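Local structure of uncharacterized protein TP-0789 domain-containing protein (Nitrosomonas europaea ATCC 19718, 3BUU) at residues R20-S25 with M210-L215; Q47-G52 with D217-K222. The protein is of unknown function but, as a LolA superfamily member, may bind lipids or lipoproteins in a half-open beta barrel. All coordinates share one frame; numbering follows the deposited sequence.

Contact 1: residues R20-S25 with M210-L215; sequences RFPQDS and MKLRDL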
ATOM      1  N   ARG A  20      -1.342  -8.370  -7.243  1.00  7.36           N
ATOM      2  CA  ARG A  20      -1.211  -7.915  -5.879  1.00  8.13           C
ATOM      3  C   ARG A  20      -2.522  -8.112  -5.106  1.00  7.69           C
ATOM      4  O   ARG A  20      -2.502  -8.660  -3.994  1.00  8.82           O
ATOM      5  CB  ARG A  20      -0.803  -6.457  -5.914  1.00  9.03           C
ATOM      6  CG  ARG A  20      -0.775  -5.709  -4.554  1.00 15.69           C
ATOM      7  CD  ARG A  20       0.400  -6.054  -3.650  1.00 17.43           C
ATOM      8  NE  ARG A  20       0.445  -5.008  -2.614  1.00 17.74           N
ATOM      9  CZ  ARG A  20       0.257  -5.152  -1.287  1.00 18.04           C
ATOM     10  NH1 ARG A  20      -0.016  -6.361  -0.722  1.00 16.62           N
ATOM     11  NH2 ARG A  20       0.321  -4.050  -0.532  1.00 18.70           N
ATOM     12  N   PHE A  21      -3.627  -7.635  -5.661  1.00  6.97           N
ATOM     13  CA  PHE A  21      -4.904  -7.694  -4.927  1.00  7.12           C
ATOM     14  C   PHE A  21      -6.045  -8.004  -5.874  1.00  7.97           C
ATOM     15  O   PHE A  21      -6.032  -7.640  -7.039  1.00  7.60           O
ATOM     16  CB  PHE A  21      -5.270  -6.349  -4.280  1.00  7.88           C
ATOM     17  CG  PHE A  21      -4.488  -5.971  -3.064  1.00  8.08           C
ATOM     18  CD1 PHE A  21      -4.299  -6.859  -2.013  1.00  9.94           C
ATOM     19  CD2 PHE A  21      -4.026  -4.680  -2.913  1.00 11.46           C
ATOM     20  CE1 PHE A  21      -3.653  -6.455  -0.828  1.00 10.87           C
ATOM     21  CE2 PHE A  21      -3.382  -4.291  -1.732  1.00 13.19           C
ATOM     22  CZ  PHE A  21      -3.203  -5.186  -0.703  1.00 13.79           C
ATOM     23  N   PRO A  22      -7.099  -8.652  -5.335  1.00  7.69           N
ATOM     24  CA  PRO A  22      -8.313  -8.778  -6.096  1.00  8.33           C
ATOM     25  C   PRO A  22      -8.809  -7.420  -6.545  1.00  7.65           C
ATOM     26  O   PRO A  22      -8.703  -6.437  -5.783  1.00  7.40           O
ATOM     27  CB  PRO A  22      -9.287  -9.366  -5.104  1.00 10.93           C
ATOM     28  CG  PRO A  22      -8.514  -9.907  -4.027  1.00 10.83           C
ATOM     29  CD  PRO A  22      -7.222  -9.204  -3.972  1.00  8.64           C
ATOM     30  N   GLN A  23      -9.354  -7.351  -7.760  1.00  8.37           N
ATOM     31  CA  GLN A  23      -9.946  -6.114  -8.273  1.00  8.86           C
ATOM     32  C   GLN A  23     -11.415  -6.138  -7.896  1.00  8.13           C
ATOM     33  O   GLN A  23     -12.307  -6.288  -8.739  1.00 10.54           O
ATOM     34  CB  GLN A  23      -9.709  -5.975  -9.782  1.00  9.83           C
ATOM     35  CG  GLN A  23      -8.188  -6.002 -10.089  1.00 10.51           C
ATOM     36  CD  GLN A  23      -7.449  -4.841  -9.467  1.00 10.04           C
ATOM     37  OE1 GLN A  23      -7.713  -3.693  -9.841  1.00 13.13           O
ATOM     38  NE2 GLN A  23      -6.608  -5.103  -8.465  1.00  8.92           N
ATOM     39  N   ASP A  24     -11.638  -6.054  -6.593  1.00  7.47           N
ATOM     40  CA  ASP A  24     -12.923  -6.301  -5.987  1.00  7.84           C
ATOM     41  C   ASP A  24     -12.847  -5.806  -4.561  1.00  6.70           C
ATOM     42  O   ASP A  24     -11.759  -5.492  -4.077  1.00  7.20           O
ATOM     43  CB  ASP A  24     -13.207  -7.820  -6.042  1.00 10.25           C
ATOM     44  CG  ASP A  24     -14.652  -8.165  -6.033  1.00 13.66           C
ATOM     45  OD1 ASP A  24     -15.511  -7.289  -5.780  1.00 16.17           O
ATOM     46  OD2 ASP A  24     -14.919  -9.343  -6.292  1.00 17.57           O
ATOM     47  N   SER A  25     -13.992  -5.797  -3.890  0.50  6.38           N
ATOM     48  CA  SER A  25     -14.057  -5.444  -2.480  0.50  6.72           C
ATOM     49  C   SER A  25     -13.571  -6.582  -1.581  0.50  5.54           C
ATOM     50  O   SER A  25     -14.026  -7.731  -1.705  0.50  5.60           O
ATOM     51  CB  SER A  25     -15.515  -5.106  -2.140  0.50  7.17           C
ATOM     52  OG  SER A  25     -15.917  -3.936  -2.818  0.50  7.07           O
HETATM   53  N   MSE A 210      -6.968 -12.808   3.733  1.00  8.21           N
HETATM   54  CA  MSE A 210      -7.594 -12.056   2.682  1.00  9.19           C
HETATM   55  C   MSE A 210      -8.905 -12.722   2.276  1.00  8.32           C
HETATM   56  O   MSE A 210      -8.919 -13.919   2.004  1.00 10.56           O
HETATM   57  CB  MSE A 210      -6.635 -11.961   1.509  1.00  9.13           C
HETATM   58  CG  MSE A 210      -7.071 -10.968   0.467  1.00 12.23           C
HETATM   59 SE   MSE A 210      -5.804 -10.788  -1.002  1.00 19.22          SE
HETATM   60  CE  MSE A 210      -4.361  -9.991  -0.061  1.00 19.77           C
ATOM     61  N   LYS A 211      -9.987 -11.970   2.197  1.00  7.87           N
ATOM     62  CA  LYS A 211     -11.253 -12.584   1.812  1.00  8.43           C
ATOM     63  C   LYS A 211     -12.095 -11.529   1.140  1.00  7.00           C
ATOM     64  O   LYS A 211     -12.088 -10.340   1.505  1.00  8.01           O
ATOM     65  CB  LYS A 211     -11.960 -13.155   3.019  1.00 10.93           C
ATOM     66  CG  LYS A 211     -12.307 -12.151   4.017  1.00 12.07           C
ATOM     67  CD  LYS A 211     -12.806 -12.778   5.287  1.00 19.21           C
ATOM     68  CE  LYS A 211     -11.704 -13.295   6.136  1.00 22.94           C
ATOM     69  NZ  LYS A 211     -12.227 -13.881   7.401  1.00 24.78           N
ATOM     70  N   LEU A 212     -12.876 -11.966   0.151  1.00  7.18           N
ATOM     71  CA  LEU A 212     -13.795 -11.028  -0.510  1.00  8.15           C
ATOM     72  C   LEU A 212     -14.911 -10.654   0.441  1.00  7.99           C
ATOM     73  O   LEU A 212     -15.318 -11.459   1.287  1.00  9.67           O
ATOM     74  CB  LEU A 212     -14.318 -11.654  -1.807  1.00 10.56           C
ATOM     75  CG  LEU A 212     -13.177 -11.848  -2.842  1.00 11.78           C
ATOM     76  CD1 LEU A 212     -13.639 -12.621  -4.061  1.00 17.53           C
ATOM     77  CD2 LEU A 212     -12.434 -10.612  -3.227  1.00 13.35           C
ATOM     78  N   ARG A 213     -15.393  -9.429   0.343  1.00  7.59           N
ATOM     79  CA  ARG A 213     -16.408  -8.959   1.286  1.00  8.85           C
ATOM     80  C   ARG A 213     -17.200  -7.886   0.596  1.00  8.34           C
ATOM     81  O   ARG A 213     -16.600  -7.037  -0.040  1.00  9.71           O
ATOM     82  CB  ARG A 213     -15.729  -8.356   2.551  1.00 10.10           C
ATOM     83  CG  ARG A 213     -16.732  -7.957   3.581  1.00 11.75           C
ATOM     84  CD  ARG A 213     -16.228  -7.757   4.965  1.00 13.64           C
ATOM     85  NE  ARG A 213     -17.317  -7.223   5.785  1.00 12.62           N
ATOM     86  CZ  ARG A 213     -17.187  -6.849   7.048  1.00 14.82           C
ATOM     87  NH1 ARG A 213     -16.014  -6.973   7.649  1.00 17.16           N
ATOM     88  NH2 ARG A 213     -18.216  -6.321   7.698  1.00 15.91           N
ATOM     89  N   ASP A 214     -18.511  -7.879   0.767  1.00  8.54           N
ATOM     90  CA  ASP A 214     -19.334  -6.793   0.261  1.00  9.00           C
ATOM     91  C   ASP A 214     -19.160  -5.561   1.145  1.00  8.24           C
ATOM     92  O   ASP A 214     -19.320  -5.631   2.378  1.00  8.70           O
ATOM     93  CB  ASP A 214     -20.795  -7.252   0.232  1.00  9.99           C
ATOM     94  CG  ASP A 214     -21.693  -6.287  -0.486  1.00 14.74           C
ATOM     95  OD1 ASP A 214     -21.220  -5.451  -1.279  1.00 23.29           O
ATOM     96  OD2 ASP A 214     -22.897  -6.433  -0.327  1.00 18.54           O
ATOM     97  N   LEU A 215     -18.812  -4.437   0.539  1.00  7.23           N
ATOM     98  CA  LEU A 215     -18.543  -3.222   1.290  1.00  8.00           C
ATOM     99  C   LEU A 215     -19.461  -2.130   0.774  1.00  8.02           C
ATOM    100  O   LEU A 215     -19.122  -1.417  -0.181  1.00  9.64           O
ATOM    101  CB  LEU A 215     -17.070  -2.805   1.163  1.00  8.28           C
ATOM    102  CG  LEU A 215     -16.074  -3.868   1.701  1.00  7.85           C
ATOM    103  CD1 LEU A 215     -14.651  -3.412   1.365  1.00  8.56           C
ATOM    104  CD2 LEU A 215     -16.223  -4.068   3.183  1.00  9.51           C
TER
HETATM  105  O   HOH W   1     -18.657  -4.151  -2.347  1.00 12.29           O
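Ser-25 O is approached by two groups of the facing segment: Arg-213 N donates a nearly straight hydrogen bond to it at 3.0 Å (168° at the hydrogen), and Leu-212 CA brings a C-H group to the same Ser-25 O at 3.5 Å. The pair illustrates how an antiparallel strand pairing ends. Strands 26-36 and 202-212 are neighbours among the curved antiparallel strands expected of a LolA-like, half-open barrel. Lys-211 still bonds to Gln-27 through the backbone, and Arg-213 N, just past the end of strand 202-212, bonds to Ser-25 O beside strand 26-36. The guanidinium of Arg-213 is held by Gln-27 OE1 through NH1. Just beyond, a water continues the linkage, hydrogen-bonded to Ser-25 OG at 2.8 Å in one of the two conformers of that serine and accepting from Leu-215 N at 2.9 Å, while Ser-25 CB rests against Leu-215 CD1 at 4.0 Å.

On the helix side the contact turns apolar. One branch of Leu-212, CD2, comes within 3.9 Å of Pro-22 CB and also touches Asp-24 CB, the Asp-24 and Leu-212 side chains crossing at about a right angle. Between Pro-22 and Asp-24 the backbone folds through an inverse gamma turn centred on Gln-23, and Gln-23 NE2 reaches back to Phe-21 O. Met-210, present as selenomethionine, sets SE against Pro-22 CD at 3.7 Å. A bend at its last torsion (chi3 -67°) carries the terminal methyl to the Phe-21 ring, where Met-210 CE meets the edge in the ring plane, 3.7 Å from Phe-21 CE1.

Contact 2: residues Q47-G52 with D217-K222; sequences QVLSKG and DKIFTK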
ATOM      1  N   GLN A  47      -6.691  -4.011  10.438  1.00  9.08           N
ATOM      2  CA  GLN A  47      -7.667  -4.647   9.584  1.00  9.28           C
ATOM      3  C   GLN A  47      -8.027  -3.639   8.511  1.00  8.21           C
ATOM      4  O   GLN A  47      -8.336  -2.486   8.824  1.00  9.83           O
ATOM      5  CB  GLN A  47      -8.936  -5.022  10.355  1.00 11.28           C
ATOM      6  CG  GLN A  47      -9.959  -5.681   9.385  1.00 16.25           C
ATOM      7  CD  GLN A  47     -11.374  -5.779   9.906  1.00 22.55           C
ATOM      8  OE1 GLN A  47     -12.147  -4.825   9.801  1.00 26.44           O
ATOM      9  NE2 GLN A  47     -11.740  -6.943  10.410  1.00 25.51           N
ATOM     10  N   VAL A  48      -8.020  -4.078   7.254  1.00  8.08           N
ATOM     11  CA  VAL A  48      -8.284  -3.208   6.112  1.00  7.71           C
ATOM     12  C   VAL A  48      -9.538  -3.681   5.388  1.00  7.06           C
ATOM     13  O   VAL A  48      -9.645  -4.870   5.058  1.00  8.05           O
ATOM     14  CB  VAL A  48      -7.093  -3.218   5.149  1.00  8.10           C
ATOM     15  CG1 VAL A  48      -7.381  -2.304   3.973  1.00 10.59           C
ATOM     16  CG2 VAL A  48      -5.846  -2.750   5.889  1.00 10.06           C
ATOM     17  N   LEU A  49     -10.464  -2.744   5.147  1.00  6.84           N
ATOM     18  CA  LEU A  49     -11.642  -2.975   4.288  1.00  6.51           C
ATOM     19  C   LEU A  49     -11.329  -2.151   3.034  1.00  6.05           C
ATOM     20  O   LEU A  49     -11.318  -0.933   3.082  1.00  7.43           O
ATOM     21  CB  LEU A  49     -12.886  -2.454   4.990  1.00  7.44           C
ATOM     22  CG  LEU A  49     -13.194  -3.124   6.326  1.00  8.50           C
ATOM     23  CD1 LEU A  49     -14.462  -2.507   6.939  1.00 11.11           C
ATOM     24  CD2 LEU A  49     -13.338  -4.623   6.174  1.00 10.95           C
ATOM     25  N   SER A  50     -11.086  -2.839   1.927  1.00  6.40           N
ATOM     26  CA  SER A  50     -10.599  -2.226   0.713  1.00  7.13           C
ATOM     27  C   SER A  50     -11.633  -2.275  -0.420  1.00  6.91           C
ATOM     28  O   SER A  50     -12.071  -3.366  -0.830  1.00  6.87           O
ATOM     29  CB  SER A  50      -9.347  -2.936   0.269  1.00  8.27           C
ATOM     30  OG  SER A  50      -8.887  -2.504  -0.993  1.00  8.33           O
ATOM     31  N   LYS A  51     -11.987  -1.101  -0.955  1.00  7.86           N
ATOM     32  CA  LYS A  51     -12.884  -0.981  -2.052  1.00  8.20           C
ATOM     33  C   LYS A  51     -12.205  -0.177  -3.170  1.00  7.67           C
ATOM     34  O   LYS A  51     -12.538   0.974  -3.453  1.00  8.47           O
ATOM     35  CB  LYS A  51     -14.218  -0.391  -1.611  1.00  9.62           C
ATOM     36  CG  LYS A  51     -15.300  -0.554  -2.632  1.00 11.60           C
ATOM     37  CD  LYS A  51     -16.630  -0.067  -2.083  1.00 11.88           C
ATOM     38  CE  LYS A  51     -17.728  -0.373  -3.046  1.00 13.42           C
ATOM     39  NZ  LYS A  51     -18.970   0.279  -2.516  1.00 12.45           N
ATOM     40  N   GLY A  52     -11.180  -0.798  -3.739  1.00  9.36           N
ATOM     41  CA  GLY A  52     -10.390  -0.179  -4.785  1.00  9.80           C
ATOM     42  C   GLY A  52      -9.701   1.074  -4.278  1.00  8.64           C
ATOM     43  O   GLY A  52      -9.330   1.199  -3.130  1.00 11.35           O
ATOM     44  N   ASP A 217     -21.402   1.217   0.047  1.00  9.04           N
ATOM     45  CA  ASP A 217     -21.005   2.626   0.094  1.00  9.40           C
ATOM     46  C   ASP A 217     -21.320   3.268   1.451  1.00  9.40           C
ATOM     47  O   ASP A 217     -20.591   4.110   1.946  1.00  9.67           O
ATOM     48  CB  ASP A 217     -21.698   3.400  -1.050  1.00 11.02           C
ATOM     49  CG  ASP A 217     -21.176   4.794  -1.184  1.00 13.92           C
ATOM     50  OD1 ASP A 217     -20.032   4.985  -1.635  1.00 16.16           O
ATOM     51  OD2 ASP A 217     -21.942   5.715  -0.848  1.00 15.98           O
ATOM     52  N   LYS A 218     -22.443   2.867   2.043  1.00  9.47           N
ATOM     53  CA  LYS A 218     -22.903   3.451   3.258  1.00 11.83           C
ATOM     54  C   LYS A 218     -22.072   3.150   4.504  1.00 10.62           C
ATOM     55  O   LYS A 218     -22.278   3.760   5.509  1.00 12.74           O
ATOM     56  CB  LYS A 218     -24.380   3.034   3.476  1.00 13.28           C
ATOM     57  CG  LYS A 218     -25.362   3.708   2.519  1.00 17.77           C
ATOM     58  CD  LYS A 218     -26.827   3.131   2.577  1.00 18.57           C
ATOM     59  CE  LYS A 218     -27.745   3.707   1.506  1.00 23.47           C
ATOM     60  NZ  LYS A 218     -27.618   5.194   1.490  1.00 28.41           N
ATOM     61  N   ILE A 219     -21.109   2.243   4.458  1.00  8.28           N
ATOM     62  CA  ILE A 219     -20.190   2.092   5.609  1.00  8.50           C
ATOM     63  C   ILE A 219     -19.081   3.130   5.611  1.00  7.86           C
ATOM     64  O   ILE A 219     -18.408   3.317   6.628  1.00  8.15           O
ATOM     65  CB  ILE A 219     -19.555   0.661   5.781  1.00  8.11           C
ATOM     66  CG1 ILE A 219     -18.479   0.355   4.715  1.00  9.38           C
ATOM     67  CG2 ILE A 219     -20.652  -0.382   5.858  1.00  9.49           C
ATOM     68  CD1 ILE A 219     -17.731  -0.968   5.004  1.00  9.45           C
ATOM     69  N   PHE A 220     -18.875   3.830   4.493  1.00  7.88           N
ATOM     70  CA  PHE A 220     -17.714   4.713   4.380  1.00  8.67           C
ATOM     71  C   PHE A 220     -18.103   6.095   4.850  1.00  9.35           C
ATOM     72  O   PHE A 220     -18.155   7.050   4.076  1.00 11.67           O
ATOM     73  CB  PHE A 220     -17.179   4.648   2.963  1.00  9.61           C
ATOM     74  CG  PHE A 220     -16.616   3.302   2.638  1.00  7.85           C
ATOM     75  CD1 PHE A 220     -15.412   2.886   3.217  1.00  8.53           C
ATOM     76  CD2 PHE A 220     -17.301   2.431   1.817  1.00  8.07           C
ATOM     77  CE1 PHE A 220     -14.907   1.619   2.931  1.00  8.05           C
ATOM     78  CE2 PHE A 220     -16.817   1.187   1.531  1.00  8.29           C
ATOM     79  CZ  PHE A 220     -15.608   0.765   2.081  1.00  7.68           C
ATOM     80  N   THR A 221     -18.397   6.189   6.159  1.00 10.68           N
ATOM     81  CA  THR A 221     -18.856   7.444   6.790  1.00 11.49           C
ATOM     82  C   THR A 221     -18.263   7.571   8.190  1.00 11.68           C
ATOM     83  O   THR A 221     -17.884   6.597   8.827  1.00 12.87           O
ATOM     84  CB  THR A 221     -20.372   7.471   6.966  1.00 13.24           C
ATOM     85  OG1 THR A 221     -20.732   6.547   8.001  1.00 14.16           O
ATOM     86  CG2 THR A 221     -21.109   7.197   5.663  1.00 14.50           C
ATOM     87  N   LYS A 222     -18.222   8.817   8.661  1.00 13.87           N
ATOM     88  CA  LYS A 222     -17.800   9.100  10.017  1.00 14.75           C
ATOM     89  C   LYS A 222     -18.676   8.436  11.063  1.00 14.24           C
ATOM     90  O   LYS A 222     -18.179   7.937  12.053  1.00 15.82           O
ATOM     91  CB  LYS A 222     -17.752  10.610  10.237  1.00 17.17           C
ATOM     92  CG  LYS A 222     -16.823  11.341   9.285  1.00 18.13           C
ATOM     93  CD  LYS A 222     -16.864  12.836   9.594  1.00 22.41           C
ATOM     94  CE  LYS A 222     -16.057  13.639   8.586  1.00 25.47           C
ATOM     95  NZ  LYS A 222     -16.038  15.087   8.951  1.00 30.23           N
TER
HETATM   96  O   HOH W   2     -18.493   2.985  -2.256  1.00 16.94           O
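Lys-51 runs obliquely past the Phe-220 ring, its CD 3.8 Å from Phe-220 CE2 and its CB close to Phe-220 CZ. Here a short 3-10 turn, 217-219, and the inverse gamma turn centred on Phe-220 pack side chains onto the end of strand 39-51, one of the antiparallel strands of what is probably a LolA-like, half-open barrel. Chi1 of Lys-51 (-166°) sets CG anti to the backbone N, and the extended chain beyond it carries CD past Phe-220 CE2 and the amine on to the 3-10 turn. Phe-220 also presents an edge to the strand: Leu-49 O lies near the ring plane, 4.4 Å from Phe-220 CE1.

The ring has company from its own segment. Ile-219 CG1 sits 3.6 Å above the centre of the Phe-220 ring, and the same side chain continues to the strand, where Ile-219 CD1 meets Leu-49 CD1 at 4.1 Å with the two side chains crossing at about a right angle. Phe-220 N donates to Asp-217 O at 3.1 Å, closing the 3-10 turn. Phe-220 also packs on Ile-57 of the adjacent strand 55-62.

At the more exposed end the chemistry becomes polar. Lys-51 NZ bonds Leu-215 O directly, with Glu-54 a long, weak ionic partner. Asp-217 OD1 stays 4.9 Å from Lys-51 NZ. A water between them accepts from Lys-51 NZ at 2.8 Å and lies 2.6 Å from Asp-217 OD1, one of several acceptors competing for its protons.

Contacts 1 and 2 are both partly buried and lie on the same side of the chain's centre, about 12 Å apart between their centres, where strands 39-51 and 202-212, on either side of strand 26-36, come to their ends. Contact 1 joins the loop after helix 9-20 to the end of strand 202-212, and a direct backbone bond accompanies its apolar packing. In contact 2 strand 39-51 instead receives a turn through side chains, with a water between the charged groups. Besides the lysine bond, the two meet where Leu-215 CD1 packs on Ser-50 O at 3.4 Å. Both combine buried residues (Phe-21, Pro-22, Leu-215; Leu-49, Phe-220) with exposed ones (Asp-24, Leu-212, Arg-213; Asp-217).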